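Local coordinates for nascent polypeptide-associated complex protein (Methanothermobacter marburgensis, PDB 1TR8) that probably contacts nascent polypeptide chains as they emerge from the ribosome, working as a homodimer that binds the ribosome and its RNA, at residues I31-V36 with Q48-K52. Residues are numbered along the deposited sequence; the frame is centred on the assembly and turned at random.
Sequences IKNPKV and QVTGK
Two backbone hydrogen bonds, K35 N to T50 O (2.8 Å) and T50 N to K35 O (2.9 Å), tie the open end of an antiparallel β-hairpin in the NAC domain, built from strands 35-41 and 44-51. K35 and T50 thus form a hydrogen-bonded pair with CA atoms 5.2 Å apart, and V36 and V49 follow as a non-hydrogen-bonded pair at 4.6 Å. CA-H...O contacts flank the V36/V49 pair, V49 CA to K35 O at 3.4 Å on the K35/T50 side and V36 CA to Q48 O at 3.2 Å on the other. The K35 and T50 side chains share one face: K35 leads away to a salt bridge with D13, while T50, with chi1 m, hydrogen-bonds through OG1 to T46 of the second subunit, whose strand pairs antiparallel with 48-51 and carries the sheet across the dimer interface. On the opposite face V36 and V49, both chi1 t, meet at CG2-CG2 4.2 Å. Ahead of the hairpin the chain bends at N33, in the left-handed region (phi/psi 43/56), and P34 (-74/162) is already extended as it leads from strand 27-32 of one sheet into strand 35-41 of the other. P34 CB packs on V49 CG1 at 3.8 Å, and I31 (chi1 m, chi2 t) brings CD1 to 3.9 Å from the same methyl. G51 is fully extended (172/-180), and I31 CG2 lies 3.5 Å from its CA, where a β-carbon would clash.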
loop_
_atom_site.group_PDB
_atom_site.type_symbol
_atom_site.label_atom_id
_atom_site.label_comp_id
_atom_site.label_asym_id
_atom_site.label_seq_id
_atom_site.Cartn_x
_atom_site.Cartn_y
_atom_site.Cartn_z
ATOM N N ILE A 31 -11.725 -2.846 -6.745
ATOM C CA ILE A 31 -13.179 -2.752 -6.793
ATOM C C ILE A 31 -13.644 -1.366 -6.382
ATOM O O ILE A 31 -13.489 -0.966 -5.224
ATOM C CB ILE A 31 -13.816 -3.800 -5.870
ATOM C CG1 ILE A 31 -13.184 -5.164 -6.137
ATOM C CG2 ILE A 31 -15.318 -3.854 -6.124
ATOM C CD1 ILE A 31 -13.731 -6.271 -5.281
ATOM N N LYS A 32 -14.304 -0.672 -7.297
ATOM C CA LYS A 32 -14.790 0.681 -7.034
ATOM C C LYS A 32 -16.192 0.707 -6.423
ATOM O O LYS A 32 -17.060 -0.065 -6.791
ATOM C CB LYS A 32 -14.754 1.526 -8.309
ATOM C CG LYS A 32 -13.347 2.022 -8.637
ATOM C CD LYS A 32 -12.981 1.857 -10.111
ATOM C CE LYS A 32 -11.505 1.459 -10.271
ATOM N NZ LYS A 32 -11.041 1.335 -11.702
ATOM N N ASN A 33 -16.368 1.548 -5.412
ATOM C CA ASN A 33 -17.644 1.695 -4.741
ATOM C C ASN A 33 -18.307 0.342 -4.498
ATOM O O ASN A 33 -19.441 0.090 -4.906
ATOM C CB ASN A 33 -18.550 2.628 -5.550
ATOM C CG ASN A 33 -18.022 4.059 -5.577
ATOM O OD1 ASN A 33 -17.782 4.633 -6.648
ATOM N ND2 ASN A 33 -17.819 4.634 -4.392
ATOM N N PRO A 34 -17.587 -0.534 -3.816
ATOM C CA PRO A 34 -18.127 -1.823 -3.454
ATOM C C PRO A 34 -19.136 -1.742 -2.331
ATOM O O PRO A 34 -19.195 -0.743 -1.605
ATOM C CB PRO A 34 -16.884 -2.565 -2.970
ATOM C CG PRO A 34 -16.004 -1.514 -2.470
ATOM C CD PRO A 34 -16.200 -0.363 -3.356
ATOM N N LYS A 35 -19.925 -2.799 -2.199
ATOM C CA LYS A 35 -20.694 -3.042 -0.994
ATOM C C LYS A 35 -19.856 -3.924 -0.057
ATOM O O LYS A 35 -19.253 -4.911 -0.483
ATOM C CB LYS A 35 -22.015 -3.719 -1.349
ATOM C CG LYS A 35 -22.775 -4.169 -0.117
ATOM C CD LYS A 35 -24.282 -3.962 -0.239
ATOM C CE LYS A 35 -24.880 -3.997 1.163
ATOM N NZ LYS A 35 -23.774 -3.938 2.195
ATOM N N VAL A 36 -19.780 -3.543 1.212
ATOM C CA VAL A 36 -18.909 -4.224 2.155
ATOM C C VAL A 36 -19.618 -4.534 3.474
ATOM O O VAL A 36 -20.249 -3.671 4.076
ATOM C CB VAL A 36 -17.636 -3.407 2.465
ATOM C CG1 VAL A 36 -16.746 -4.164 3.435
ATOM C CG2 VAL A 36 -16.873 -3.049 1.197
ATOM N N GLN A 48 -16.655 -9.166 3.695
ATOM C CA GLN A 48 -17.252 -9.505 2.402
ATOM C C GLN A 48 -17.407 -8.247 1.554
ATOM O O GLN A 48 -18.115 -7.312 1.929
ATOM C CB GLN A 48 -18.620 -10.149 2.544
ATOM C CG GLN A 48 -18.612 -11.502 3.183
ATOM C CD GLN A 48 -19.846 -12.319 2.830
ATOM O OE1 GLN A 48 -19.725 -13.487 2.458
ATOM N NE2 GLN A 48 -21.019 -11.696 2.879
ATOM N N VAL A 49 -16.859 -8.331 0.349
ATOM C CA VAL A 49 -16.684 -7.207 -0.558
ATOM C C VAL A 49 -17.228 -7.604 -1.907
ATOM O O VAL A 49 -16.717 -8.503 -2.563
ATOM C CB VAL A 49 -15.208 -6.856 -0.763
ATOM C CG1 VAL A 49 -15.066 -5.667 -1.719
ATOM C CG2 VAL A 49 -14.572 -6.532 0.542
ATOM N N THR A 50 -18.265 -6.895 -2.315
ATOM C CA THR A 50 -18.945 -7.158 -3.561
ATOM C C THR A 50 -18.923 -5.905 -4.432
ATOM O O THR A 50 -19.221 -4.800 -3.981
ATOM C CB THR A 50 -20.380 -7.578 -3.243
ATOM O OG1 THR A 50 -20.344 -8.775 -2.451
ATOM C CG2 THR A 50 -21.142 -7.947 -4.501
ATOM N N GLY A 51 -18.559 -6.103 -5.687
ATOM C CA GLY A 51 -18.594 -5.042 -6.680
ATOM C C GLY A 51 -17.935 -5.543 -7.946
ATOM O O GLY A 51 -17.519 -6.688 -8.021
ATOM N N LYS A 52 -17.881 -4.694 -8.958
ATOM C CA LYS A 52 -17.242 -5.056 -10.207
ATOM C C LYS A 52 -15.735 -4.833 -10.086
ATOM O O LYS A 52 -15.265 -3.793 -9.608
ATOM C CB LYS A 52 -17.890 -4.303 -11.373
ATOM C CG LYS A 52 -19.406 -4.551 -11.423
ATOM C CD LYS A 52 -20.047 -4.240 -12.771
ATOM C CE LYS A 52 -20.267 -5.493 -13.642
ATOM N NZ LYS A 52 -18.984 -6.125 -14.107
#